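Local atomic coordinates of ribosomal RNA small subunit methyltransferase E (Neisseria gonorrhoeae, PDB entry 5VM8), a protein that probably methylates N3 of a specific uridine in 16S ribosomal RNA, using S-adenosyl methionine as methyl donor, through a trefoil-knotted SPOUT domain joined to a PUA-like domain. Residues A[31-36]-A[143-148]; A[99-104]-A[134-139]; A[159-164]-A[207-212]. One frame throughout, in Å; residues are numbered along the deposited sequence.

Contact 1 (A[31-36]-A[143-148]); sequences VRHLNV and ACEQSG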
ATOM      1  N   VAL A  31       3.226  19.404 -11.573  1.00 89.65           N
ATOM      2  CA  VAL A  31       4.033  20.259 -12.443  1.00 90.92           C
ATOM      3  C   VAL A  31       5.481  19.789 -12.458  1.00 93.19           C
ATOM      4  O   VAL A  31       6.081  19.610 -13.524  1.00 92.68           O
ATOM      5  CB  VAL A  31       3.930  21.728 -11.997  1.00 92.84           C
ATOM      6  CG1 VAL A  31       4.855  22.606 -12.842  1.00 91.83           C
ATOM      7  CG2 VAL A  31       2.497  22.203 -12.061  1.00 90.20           C
ATOM      8  N   ARG A  32       6.074  19.604 -11.272  1.00 96.54           N
ATOM      9  CA  ARG A  32       7.452  19.123 -11.203  1.00100.40           C
ATOM     10  C   ARG A  32       7.574  17.740 -11.825  1.00 97.67           C
ATOM     11  O   ARG A  32       8.561  17.439 -12.506  1.00 98.41           O
ATOM     12  CB  ARG A  32       7.934  19.091  -9.754  1.00102.29           C
ATOM     13  CG  ARG A  32       7.646  20.347  -8.960  1.00110.29           C
ATOM     14  CD  ARG A  32       8.490  20.365  -7.697  1.00115.46           C
ATOM     15  NE  ARG A  32       7.798  20.986  -6.575  1.00119.46           N
ATOM     16  CZ  ARG A  32       7.081  20.318  -5.676  1.00118.09           C
ATOM     17  NH1 ARG A  32       6.488  20.969  -4.686  1.00120.12           N
ATOM     18  NH2 ARG A  32       6.956  18.999  -5.767  1.00114.05           N
ATOM     19  N   HIS A  33       6.566  16.890 -11.598  1.00 93.29           N
ATOM     20  CA  HIS A  33       6.547  15.542 -12.162  1.00 88.90           C
ATOM     21  C   HIS A  33       6.503  15.588 -13.691  1.00 81.64           C
ATOM     22  O   HIS A  33       7.225  14.844 -14.364  1.00 82.05           O
ATOM     23  CB  HIS A  33       5.340  14.786 -11.584  1.00 85.23           C
ATOM     24  CG  HIS A  33       5.510  13.297 -11.503  1.00 82.31           C
ATOM     25  ND1 HIS A  33       6.412  12.595 -12.274  1.00 80.76           N
ATOM     26  CD2 HIS A  33       4.879  12.375 -10.734  1.00 77.50           C
ATOM     27  CE1 HIS A  33       6.330  11.307 -11.984  1.00 75.99           C
ATOM     28  NE2 HIS A  33       5.406  11.148 -11.055  1.00 74.81           N
ATOM     29  N   LEU A  34       5.664  16.459 -14.256  1.00 78.00           N
ATOM     30  CA  LEU A  34       5.592  16.586 -15.709  1.00 76.89           C
ATOM     31  C   LEU A  34       6.909  17.074 -16.297  1.00 84.84           C
ATOM     32  O   LEU A  34       7.348  16.581 -17.341  1.00 89.72           O
ATOM     33  CB  LEU A  34       4.464  17.539 -16.092  1.00 77.24           C
ATOM     34  CG  LEU A  34       3.059  16.962 -15.986  1.00 79.81           C
ATOM     35  CD1 LEU A  34       2.035  18.074 -16.063  1.00 78.75           C
ATOM     36  CD2 LEU A  34       2.829  15.939 -17.077  1.00 80.28           C
ATOM     37  N   ASN A  35       7.550  18.049 -15.650  1.00 87.02           N
ATOM     38  CA  ASN A  35       8.798  18.586 -16.183  1.00 92.11           C
ATOM     39  C   ASN A  35       9.918  17.553 -16.129  1.00 99.34           C
ATOM     40  O   ASN A  35      10.684  17.418 -17.089  1.00104.55           O
ATOM     41  CB  ASN A  35       9.192  19.865 -15.440  1.00 92.91           C
ATOM     42  N   VAL A  36      10.042  16.818 -15.020  1.00102.28           N
ATOM     43  CA  VAL A  36      11.121  15.835 -14.917  1.00105.37           C
ATOM     44  C   VAL A  36      10.958  14.742 -15.969  1.00106.62           C
ATOM     45  O   VAL A  36      11.942  14.263 -16.544  1.00110.73           O
ATOM     46  CB  VAL A  36      11.190  15.251 -13.495  1.00102.55           C
ATOM     47  CG1 VAL A  36      12.242  14.154 -13.428  1.00102.05           C
ATOM     48  CG2 VAL A  36      11.512  16.347 -12.490  1.00103.91           C
ATOM     49  N   ALA A 143       3.931   4.243  -6.275  1.00 37.25           N
ATOM     50  CA  ALA A 143       3.812   2.850  -6.680  1.00 40.26           C
ATOM     51  C   ALA A 143       2.507   2.609  -7.407  1.00 41.72           C
ATOM     52  O   ALA A 143       2.455   1.775  -8.315  1.00 45.14           O
ATOM     53  CB  ALA A 143       3.931   1.918  -5.465  1.00 31.99           C
ATOM     54  N   CYS A 144       1.464   3.366  -7.060  1.00 39.70           N
ATOM     55  CA  CYS A 144       0.219   3.277  -7.810  1.00 44.75           C
ATOM     56  C   CYS A 144       0.372   3.879  -9.202  1.00 51.86           C
ATOM     57  O   CYS A 144      -0.149   3.333 -10.186  1.00 51.01           O
ATOM     58  CB  CYS A 144      -0.911   3.960  -7.043  1.00 44.08           C
ATOM     59  SG  CYS A 144      -1.353   3.079  -5.516  1.00 47.12           S
ATOM     60  N   GLU A 145       1.074   5.004  -9.298  1.00 52.80           N
ATOM     61  CA  GLU A 145       1.329   5.615 -10.597  1.00 53.11           C
ATOM     62  C   GLU A 145       2.083   4.664 -11.527  1.00 49.91           C
ATOM     63  O   GLU A 145       1.784   4.599 -12.728  1.00 44.79           O
ATOM     64  CB  GLU A 145       2.078   6.938 -10.418  1.00 51.06           C
ATOM     65  CG  GLU A 145       1.261   8.051  -9.746  1.00 55.23           C
ATOM     66  CD  GLU A 145       2.064   9.339  -9.488  1.00 54.86           C
ATOM     67  OE1 GLU A 145       3.314   9.291  -9.466  1.00 58.29           O
ATOM     68  OE2 GLU A 145       1.443  10.408  -9.307  1.00 58.78           O
ATOM     69  N   GLN A 146       3.056   3.920 -10.989  1.00 46.33           N
ATOM     70  CA  GLN A 146       3.876   3.019 -11.798  1.00 48.19           C
ATOM     71  C   GLN A 146       3.159   1.703 -12.134  1.00 48.70           C
ATOM     72  O   GLN A 146       3.206   1.230 -13.274  1.00 46.89           O
ATOM     73  CB  GLN A 146       5.187   2.725 -11.050  1.00 48.89           C
ATOM     74  CG  GLN A 146       6.067   1.623 -11.662  1.00 52.94           C
ATOM     75  CD  GLN A 146       5.661   0.206 -11.230  1.00 51.31           C
ATOM     76  OE1 GLN A 146       5.286  -0.020 -10.083  1.00 41.42           O
ATOM     77  NE2 GLN A 146       5.712  -0.746 -12.171  1.00 53.15           N
ATOM     78  N   SER A 147       2.542   1.067 -11.138  1.00 45.31           N
ATOM     79  CA  SER A 147       1.953  -0.250 -11.340  1.00 44.18           C
ATOM     80  C   SER A 147       0.592  -0.178 -12.008  1.00 54.89           C
ATOM     81  O   SER A 147       0.018  -1.221 -12.342  1.00 59.58           O
ATOM     82  CB  SER A 147       1.800  -0.958  -9.999  1.00 40.56           C
ATOM     83  OG  SER A 147       0.804  -0.285  -9.256  1.00 42.18           O
ATOM     84  N   GLY A 148       0.073   1.023 -12.221  1.00 54.02           N
ATOM     85  CA  GLY A 148      -1.213   1.167 -12.866  1.00 54.18           C
ATOM     86  C   GLY A 148      -2.419   1.007 -11.972  1.00 54.17           C
ATOM     87  O   GLY A 148      -3.479   0.619 -12.456  1.00 52.76           O
TER
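The interface between the PUA-like domain and the SPOUT methyltransferase domain is bridged here by a polar pair, the one that joins helix 28-36 to helix 128-147: His33 on the former and Glu145 near the C-terminal end of the latter. The CA atoms of His33 and Glu145 are 11.3 Å apart, so the backbones stay well separated and two side chains reaching from opposite directions close the gap. His33 NE2 donates to Glu145 OE1 at 3.2 Å, with an N-H...O angle of 140°, a bent and rather long bond. The acceptor lies at the edge of the imidazole, close to its plane, with His33 CD2 at 3.7 Å from the same Glu145 OE1. The carboxylate is turned differently: its plane is 49° from that of the ring, and the donor approaches OE1 from above it. An imidazole swung trans to the backbone N, chi1 -152°, and a glutamate chain fully extended beyond CG supply the length needed.

The other oxygen of the carboxylate has a stronger partner, since Glu145 OE2 accepts from the backbone N of Tyr13, on the edge strand of the PUA-like sheet. Arg11 in that strand reaches the carbonyl oxygens of Cys144 and Glu145 at the end of the helix, and Phe12 packs edge-to-face with the His33 ring. The helix finishes just beyond: Ser147 OG bonds to Ala143 O at 2.8 Å, and Gly148 leaves helical geometry with positive phi.

With only 61 Å² buried between the segments, the contact is essentially one polar bond with little apolar area. Glu145 is gripped at both oxygens, which would restrain its rotation, and the carboxylate probably favours a protonated, positively charged His33.

Contact 2 (A[99-104]-A[134-139]); sequences FTLQKS and ARWQEI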
ATOM      1  N   PHE A  99      10.840  -0.579   0.797  1.00 37.57           N
ATOM      2  CA  PHE A  99      10.588  -1.700  -0.105  1.00 39.18           C
ATOM      3  C   PHE A  99       9.314  -2.436   0.279  1.00 37.58           C
ATOM      4  O   PHE A  99       8.529  -2.829  -0.592  1.00 38.72           O
ATOM      5  CB  PHE A  99      11.776  -2.662  -0.122  1.00 41.00           C
ATOM      6  CG  PHE A  99      12.964  -2.129  -0.864  1.00 46.20           C
ATOM      7  CD1 PHE A  99      12.799  -1.204  -1.874  1.00 55.19           C
ATOM      8  CD2 PHE A  99      14.246  -2.547  -0.546  1.00 46.06           C
ATOM      9  CE1 PHE A  99      13.901  -0.702  -2.564  1.00 61.77           C
ATOM     10  CE2 PHE A  99      15.349  -2.051  -1.222  1.00 45.95           C
ATOM     11  CZ  PHE A  99      15.177  -1.125  -2.232  1.00 56.00           C
ATOM     12  N   THR A 100       9.094  -2.642   1.582  1.00 33.18           N
ATOM     13  CA  THR A 100       7.862  -3.287   1.989  1.00 35.58           C
ATOM     14  C   THR A 100       6.672  -2.491   1.468  1.00 34.13           C
ATOM     15  O   THR A 100       5.790  -3.038   0.802  1.00 35.73           O
ATOM     16  CB  THR A 100       7.809  -3.442   3.519  1.00 34.61           C
ATOM     17  OG1 THR A 100       8.815  -4.369   3.955  1.00 39.38           O
ATOM     18  CG2 THR A 100       6.470  -3.982   3.931  1.00 21.79           C
ATOM     19  N   LEU A 101       6.697  -1.176   1.667  1.00 33.82           N
ATOM     20  CA  LEU A 101       5.571  -0.344   1.268  1.00 34.87           C
ATOM     21  C   LEU A 101       5.412  -0.331  -0.250  1.00 37.97           C
ATOM     22  O   LEU A 101       4.297  -0.444  -0.769  1.00 42.23           O
ATOM     23  CB  LEU A 101       5.751   1.070   1.825  1.00 38.75           C
ATOM     24  CG  LEU A 101       5.472   1.179   3.334  1.00 43.94           C
ATOM     25  CD1 LEU A 101       6.026   2.461   3.931  1.00 45.12           C
ATOM     26  CD2 LEU A 101       3.964   1.118   3.602  1.00 39.79           C
ATOM     27  N   GLN A 102       6.514  -0.168  -0.979  1.00 33.20           N
ATOM     28  CA  GLN A 102       6.420  -0.068  -2.431  1.00 32.02           C
ATOM     29  C   GLN A 102       5.964  -1.383  -3.063  1.00 35.39           C
ATOM     30  O   GLN A 102       5.032  -1.397  -3.875  1.00 42.44           O
ATOM     31  CB  GLN A 102       7.758   0.358  -3.019  1.00 34.33           C
ATOM     32  CG  GLN A 102       7.745   0.374  -4.560  1.00 37.59           C
ATOM     33  CD  GLN A 102       9.093   0.757  -5.126  1.00 42.11           C
ATOM     34  OE1 GLN A 102       9.987  -0.078  -5.261  1.00 46.65           O
ATOM     35  NE2 GLN A 102       9.257   2.027  -5.428  1.00 37.54           N
ATOM     36  N   LYS A 103       6.609  -2.505  -2.707  1.00 26.65           N
ATOM     37  CA  LYS A 103       6.313  -3.752  -3.407  1.00 27.79           C
ATOM     38  C   LYS A 103       4.956  -4.308  -3.006  1.00 37.06           C
ATOM     39  O   LYS A 103       4.282  -4.942  -3.825  1.00 48.99           O
ATOM     40  CB  LYS A 103       7.413  -4.789  -3.172  1.00 29.35           C
ATOM     41  CG  LYS A 103       8.583  -4.675  -4.157  1.00 32.40           C
ATOM     42  CD  LYS A 103       9.226  -3.306  -4.054  1.00 34.81           C
ATOM     43  CE  LYS A 103      10.413  -3.151  -4.943  1.00 37.44           C
ATOM     44  NZ  LYS A 103       9.941  -2.688  -6.291  1.00 36.06           N
ATOM     45  N   SER A 104       4.533  -4.071  -1.760  1.00 34.99           N
ATOM     46  CA  SER A 104       3.228  -4.531  -1.325  1.00 30.42           C
ATOM     47  C   SER A 104       2.114  -3.830  -2.107  1.00 31.64           C
ATOM     48  O   SER A 104       1.055  -4.431  -2.358  1.00 38.42           O
ATOM     49  CB  SER A 104       3.104  -4.362   0.208  1.00 34.29           C
ATOM     50  OG  SER A 104       2.661  -3.077   0.586  1.00 44.23           O
ATOM     51  N   ALA A 134       3.850  10.854   5.932  1.00 38.22           N
ATOM     52  CA  ALA A 134       3.676  11.563   4.672  1.00 44.34           C
ATOM     53  C   ALA A 134       4.626  11.041   3.601  1.00 50.28           C
ATOM     54  O   ALA A 134       4.250  10.933   2.428  1.00 56.06           O
ATOM     55  CB  ALA A 134       3.884  13.069   4.888  1.00 43.88           C
ATOM     56  N   ARG A 135       5.860  10.700   3.981  1.00 49.30           N
ATOM     57  CA  ARG A 135       6.767  10.111   3.003  1.00 55.12           C
ATOM     58  C   ARG A 135       6.304   8.710   2.621  1.00 53.10           C
ATOM     59  O   ARG A 135       6.318   8.347   1.438  1.00 50.52           O
ATOM     60  CB  ARG A 135       8.198  10.098   3.544  1.00 58.60           C
ATOM     61  CG  ARG A 135       9.242   9.828   2.474  1.00 61.82           C
ATOM     62  CD  ARG A 135      10.679   9.891   3.003  1.00 66.02           C
ATOM     63  NE  ARG A 135      11.551   9.113   2.135  1.00 58.59           N
ATOM     64  CZ  ARG A 135      11.789   7.815   2.283  1.00 55.02           C
ATOM     65  NH1 ARG A 135      12.563   7.195   1.399  1.00 59.22           N
ATOM     66  NH2 ARG A 135      11.253   7.130   3.305  1.00 42.22           N
ATOM     67  N   TRP A 136       5.832   7.938   3.609  1.00 45.45           N
ATOM     68  CA  TRP A 136       5.268   6.632   3.319  1.00 44.61           C
ATOM     69  C   TRP A 136       4.075   6.760   2.388  1.00 45.23           C
ATOM     70  O   TRP A 136       3.909   5.953   1.466  1.00 42.89           O
ATOM     71  CB  TRP A 136       4.856   5.937   4.608  1.00 40.03           C
ATOM     72  CG  TRP A 136       6.026   5.571   5.446  1.00 46.82           C
ATOM     73  CD1 TRP A 136       7.325   5.484   5.042  1.00 44.60           C
ATOM     74  CD2 TRP A 136       6.023   5.299   6.856  1.00 43.26           C
ATOM     75  NE1 TRP A 136       8.124   5.145   6.105  1.00 46.98           N
ATOM     76  CE2 TRP A 136       7.349   5.028   7.230  1.00 40.76           C
ATOM     77  CE3 TRP A 136       5.023   5.243   7.830  1.00 40.34           C
ATOM     78  CZ2 TRP A 136       7.701   4.702   8.524  1.00 40.63           C
ATOM     79  CZ3 TRP A 136       5.382   4.925   9.130  1.00 37.66           C
ATOM     80  CH2 TRP A 136       6.702   4.655   9.460  1.00 38.87           C
ATOM     81  N   GLN A 137       3.238   7.773   2.611  1.00 45.45           N
ATOM     82  CA  GLN A 137       2.080   7.956   1.755  1.00 49.14           C
ATOM     83  C   GLN A 137       2.512   8.246   0.320  1.00 48.81           C
ATOM     84  O   GLN A 137       1.929   7.708  -0.627  1.00 45.04           O
ATOM     85  CB  GLN A 137       1.200   9.077   2.307  1.00 56.29           C
ATOM     86  CG  GLN A 137      -0.214   9.077   1.768  1.00 76.14           C
ATOM     87  CD  GLN A 137      -1.041   7.909   2.299  1.00 90.47           C
ATOM     88  OE1 GLN A 137      -1.295   7.818   3.506  1.00 99.16           O
ATOM     89  NE2 GLN A 137      -1.462   7.010   1.401  1.00 85.23           N
ATOM     90  N   GLU A 138       3.583   9.039   0.153  1.00 45.30           N
ATOM     91  CA  GLU A 138       4.104   9.386  -1.168  1.00 46.58           C
ATOM     92  C   GLU A 138       4.730   8.178  -1.873  1.00 47.66           C
ATOM     93  O   GLU A 138       4.647   8.064  -3.103  1.00 48.71           O
ATOM     94  CB  GLU A 138       5.113  10.541  -1.061  1.00 44.93           C
ATOM     95  N   ILE A 139       5.395   7.282  -1.132  1.00 44.70           N
ATOM     96  CA  ILE A 139       5.914   6.076  -1.780  1.00 44.29           C
ATOM     97  C   ILE A 139       4.767   5.222  -2.313  1.00 47.76           C
ATOM     98  O   ILE A 139       4.831   4.690  -3.426  1.00 51.25           O
ATOM     99  CB  ILE A 139       6.817   5.279  -0.826  1.00 39.36           C
ATOM    100  CG1 ILE A 139       8.132   6.007  -0.586  1.00 38.98           C
ATOM    101  CG2 ILE A 139       7.076   3.864  -1.359  1.00 28.33           C
ATOM    102  CD1 ILE A 139       8.863   5.491   0.659  1.00 36.17           C
TER
HETATM  103  O   HOH W   1       7.243   4.225  -4.707  1.00 44.32           O
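Leu101, Ile139 and Trp136 carry the packing between helices 94-106 and 128-147, the two connections that follow strands 85-90 and 111-116 in the successive beta-alpha-beta units of the parallel SPOUT sheet. Their short segments run in nearly the same sense, with axes 9.6 Å apart at closest approach and a crossing angle of -32°.

Leu101 gives up the most surface. Its CD1 methyl sits over one face of the Trp136 indole in a CH-pi contact, 3.7 Å from the centroid of the five-membered ring and 27° off the ring normal. Within that ring the methyl bears on the CG-CD1 bond, with Leu101 CD1 3.5 Å from Trp136 CG; the benzo half extends beyond it. CG of Leu101 stands trans to its own carbonyl carbon, chi1 -75°, which carries the branch toward the indole. Below the pair lies the sheet, where Leu101 touches Ile112 and Trp136 touches Pro114, so the two side chains also join the helices to strand 111-116.

About one turn on from Trp136, Ile139 turns its CG2 branch to the other helix, 3.9 Å from Gln102 CB and more loosely against Leu101 CB. The other branch points elsewhere: Ile139 CD1 lies over a face of the Arg135 guanidinium, whose NH1 makes a salt bridge with Asp98.

At the outer margin of the pair an ordered water completes the contact, accepting from Gln102 NE2 at 3.1 Å and donating to Ile139 O at 2.8 Å, while Gln102 OE1 takes a bond from Lys103 NZ at 2.8 Å.

Contact 3 (A[159-164]-A[207-212]); sequences IGYREA and EQEEQQ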
ATOM      1  N   ILE A 159      -0.274   3.694  15.076  1.00 46.73           N
ATOM      2  CA  ILE A 159      -0.759   3.291  16.388  1.00 47.22           C
ATOM      3  C   ILE A 159       0.179   2.228  16.946  1.00 44.95           C
ATOM      4  O   ILE A 159       0.977   1.624  16.227  1.00 39.72           O
ATOM      5  CB  ILE A 159      -2.207   2.747  16.349  1.00 49.19           C
ATOM      6  CG1 ILE A 159      -2.381   1.692  15.245  1.00 51.80           C
ATOM      7  CG2 ILE A 159      -3.196   3.866  16.153  1.00 49.74           C
ATOM      8  CD1 ILE A 159      -3.838   1.210  15.068  1.00 52.23           C
ATOM      9  N   GLY A 160       0.028   1.951  18.236  1.00 48.71           N
ATOM     10  CA  GLY A 160       0.788   0.879  18.828  1.00 45.10           C
ATOM     11  C   GLY A 160       0.253  -0.478  18.420  1.00 42.83           C
ATOM     12  O   GLY A 160      -0.861  -0.621  17.920  1.00 47.89           O
ATOM     13  N   TYR A 161       1.086  -1.491  18.639  1.00 54.00           N
ATOM     14  CA  TYR A 161       0.726  -2.859  18.287  1.00 51.51           C
ATOM     15  C   TYR A 161      -0.543  -3.313  19.002  1.00 62.95           C
ATOM     16  O   TYR A 161      -1.490  -3.797  18.367  1.00 61.79           O
ATOM     17  CB  TYR A 161       1.902  -3.769  18.619  1.00 53.10           C
ATOM     18  CG  TYR A 161       1.647  -5.249  18.506  1.00 55.27           C
ATOM     19  CD1 TYR A 161       1.819  -5.916  17.282  1.00 49.80           C
ATOM     20  CD2 TYR A 161       1.292  -5.997  19.625  1.00 53.05           C
ATOM     21  CE1 TYR A 161       1.615  -7.288  17.185  1.00 45.74           C
ATOM     22  CE2 TYR A 161       1.076  -7.362  19.534  1.00 51.39           C
ATOM     23  CZ  TYR A 161       1.250  -8.004  18.322  1.00 49.11           C
ATOM     24  OH  TYR A 161       1.049  -9.355  18.243  1.00 54.61           O
ATOM     25  N   ARG A 162      -0.593  -3.126  20.325  1.00 69.68           N
ATOM     26  CA  ARG A 162      -1.718  -3.628  21.110  1.00 71.65           C
ATOM     27  C   ARG A 162      -3.038  -3.023  20.643  1.00 74.79           C
ATOM     28  O   ARG A 162      -4.015  -3.749  20.423  1.00 78.25           O
ATOM     29  CB  ARG A 162      -1.483  -3.332  22.595  1.00 69.80           C
ATOM     30  N   GLU A 163      -3.062  -1.706  20.407  1.00 70.66           N
ATOM     31  CA  GLU A 163      -4.290  -1.054  19.973  1.00 68.45           C
ATOM     32  C   GLU A 163      -4.741  -1.569  18.609  1.00 71.28           C
ATOM     33  O   GLU A 163      -5.945  -1.700  18.362  1.00 81.87           O
ATOM     34  CB  GLU A 163      -4.099   0.461  19.931  1.00 70.56           C
ATOM     35  CG  GLU A 163      -5.364   1.217  19.535  1.00 84.30           C
ATOM     36  CD  GLU A 163      -5.119   2.685  19.233  1.00 88.41           C
ATOM     37  OE1 GLU A 163      -4.033   3.187  19.593  1.00 92.24           O
ATOM     38  OE2 GLU A 163      -6.005   3.333  18.625  1.00 84.21           O
ATOM     39  N   ALA A 164      -3.790  -1.874  17.714  1.00 59.67           N
ATOM     40  CA  ALA A 164      -4.122  -2.357  16.376  1.00 69.37           C
ATOM     41  C   ALA A 164      -4.695  -3.772  16.362  1.00 78.30           C
ATOM     42  O   ALA A 164      -5.292  -4.168  15.352  1.00 80.40           O
ATOM     43  CB  ALA A 164      -2.884  -2.322  15.477  1.00 62.69           C
ATOM     44  N   GLU A 207       7.891 -12.508  22.811  1.00 71.39           N
ATOM     45  CA  GLU A 207       7.091 -13.650  23.246  1.00 74.05           C
ATOM     46  C   GLU A 207       5.695 -13.218  23.677  1.00 67.72           C
ATOM     47  O   GLU A 207       4.698 -13.855  23.315  1.00 61.82           O
ATOM     48  CB  GLU A 207       7.827 -14.355  24.393  1.00 86.25           C
ATOM     49  CG  GLU A 207       7.271 -15.692  24.862  1.00 94.55           C
ATOM     50  CD  GLU A 207       7.850 -16.112  26.221  1.00106.56           C
ATOM     51  OE1 GLU A 207       8.565 -15.298  26.845  1.00110.69           O
ATOM     52  OE2 GLU A 207       7.589 -17.249  26.673  1.00109.77           O
ATOM     53  N   GLN A 208       5.608 -12.115  24.431  1.00 70.73           N
ATOM     54  CA  GLN A 208       4.318 -11.578  24.863  1.00 65.57           C
ATOM     55  C   GLN A 208       3.523 -11.048  23.675  1.00 61.56           C
ATOM     56  O   GLN A 208       2.295 -11.174  23.638  1.00 58.89           O
ATOM     57  CB  GLN A 208       4.517 -10.485  25.926  1.00 64.11           C
ATOM     58  N   GLU A 209       4.202 -10.437  22.701  1.00 60.40           N
ATOM     59  CA  GLU A 209       3.492  -9.932  21.534  1.00 57.08           C
ATOM     60  C   GLU A 209       2.826 -11.065  20.765  1.00 55.25           C
ATOM     61  O   GLU A 209       1.724 -10.895  20.237  1.00 50.47           O
ATOM     62  CB  GLU A 209       4.442  -9.135  20.627  1.00 59.57           C
ATOM     63  CG  GLU A 209       4.783  -7.733  21.141  1.00 48.53           C
ATOM     64  CD  GLU A 209       5.774  -6.998  20.262  1.00 59.36           C
ATOM     65  OE1 GLU A 209       6.739  -7.625  19.766  1.00 59.53           O
ATOM     66  OE2 GLU A 209       5.569  -5.792  20.022  1.00 59.58           O
ATOM     67  N   GLU A 210       3.471 -12.232  20.702  1.00 56.28           N
ATOM     68  CA  GLU A 210       2.861 -13.378  20.033  1.00 54.63           C
ATOM     69  C   GLU A 210       1.640 -13.864  20.799  1.00 57.72           C
ATOM     70  O   GLU A 210       0.601 -14.162  20.195  1.00 58.17           O
ATOM     71  CB  GLU A 210       3.884 -14.497  19.880  1.00 45.58           C
ATOM     72  CG  GLU A 210       5.021 -14.133  18.938  1.00 59.85           C
ATOM     73  CD  GLU A 210       6.022 -15.263  18.774  1.00 67.73           C
ATOM     74  OE1 GLU A 210       6.361 -15.593  17.626  1.00 60.51           O
ATOM     75  OE2 GLU A 210       6.478 -15.811  19.814  1.00 79.31           O
ATOM     76  N   GLN A 211       1.759 -13.958  22.129  1.00 55.09           N
ATOM     77  CA  GLN A 211       0.622 -14.330  22.958  1.00 55.48           C
ATOM     78  C   GLN A 211      -0.556 -13.399  22.742  1.00 49.24           C
ATOM     79  O   GLN A 211      -1.700 -13.853  22.611  1.00 56.19           O
ATOM     80  CB  GLN A 211       1.020 -14.343  24.427  1.00 64.60           C
ATOM     81  CG  GLN A 211       1.396 -15.710  24.935  1.00 74.58           C
ATOM     82  CD  GLN A 211       0.230 -16.675  24.963  1.00 75.21           C
ATOM     83  OE1 GLN A 211       0.420 -17.875  24.808  1.00 76.88           O
ATOM     84  NE2 GLN A 211      -0.976 -16.161  25.195  1.00 74.36           N
ATOM     85  N   GLN A 212      -0.305 -12.094  22.697  1.00 48.62           N
ATOM     86  CA  GLN A 212      -1.413 -11.168  22.513  1.00 51.93           C
ATOM     87  C   GLN A 212      -2.118 -11.425  21.190  1.00 48.67           C
ATOM     88  O   GLN A 212      -3.350 -11.467  21.137  1.00 49.76           O
ATOM     89  CB  GLN A 212      -0.914  -9.724  22.620  1.00 53.37           C
ATOM     90  CG  GLN A 212      -0.763  -9.257  24.083  1.00 61.97           C
ATOM     91  CD  GLN A 212       0.276  -8.148  24.286  1.00 70.41           C
ATOM     92  OE1 GLN A 212       0.531  -7.340  23.396  1.00 66.25           O
ATOM     93  NE2 GLN A 212       0.871  -8.108  25.483  1.00 83.12           N
TER
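Tyr161 OH donates to the backbone oxygen of Glu209, and at 2.6 Å between Tyr161 OH and Glu209 O this is the shortest polar bond joining 159-164 to 207-212. The hydroxyl does not come in on a carbonyl lone pair but stands 45° out of the carbonyl plane. The acceptor, Glu209 O, belongs to the first turn of helix 207-215.

The ring reaches that turn because its CG is placed opposite the backbone N, chi1 172°, sending the phenol away from its own short helix. Once there, it meets two side chains differently. Glu209 lies across one face: its CB is 4.0 Å from Tyr161 CE2, its CG follows close by, and OE2 hangs above the rim, with carboxylate and ring planes 48° apart. Gln212, one turn further along, approaches the edge instead, placing OE1 near the ring plane, 3.9 Å from Tyr161 CE2. An amide oxygen beside the electropositive C-H rim is probably mildly favourable.

The carboxylate of Glu209 is held by the main chain. OE1 accepts from Thr206 N, just before the helix, and OE2 accepts from Glu118 N in the loop after strand 111-116. Both oxygens of this buried acid are thus satisfied, which would restrain the side chain where it lies over the Tyr161 ring.

The ring of Trp205 meets that of the same tyrosine obliquely. Tyr161 itself follows edge strand 159-160, and both Ile159 and Tyr161 make backbone hydrogen bonds with Ile116 of the neighbouring strand 111-116. The contact therefore ties the margin of the parallel sheet, where the short helix 161-165 begins, to the N-terminal turn of helix 207-215.

How the contacts relate
Helix 128-147 links contacts 1 and 2, whose centres are 14 Å apart: contact 2 uses its middle, contact 1 its C-terminal end. They touch directly, with Ala143 CB 3.8 Å from Gln102 O. The chain then passes to strand 159-160 and contact 3, whose centre is 23 Å from that of contact 2, with nearest atoms about 8 Å apart. Contacts 1 and 3 lie on opposite sides of the chain's centre, 37 Å between their centres. The series thus runs from the domain interface, through helix packing, to the edge of the SPOUT sheet. None of the three is made through S-adenosyl methionine, which SPOUT enzymes bind at their knot.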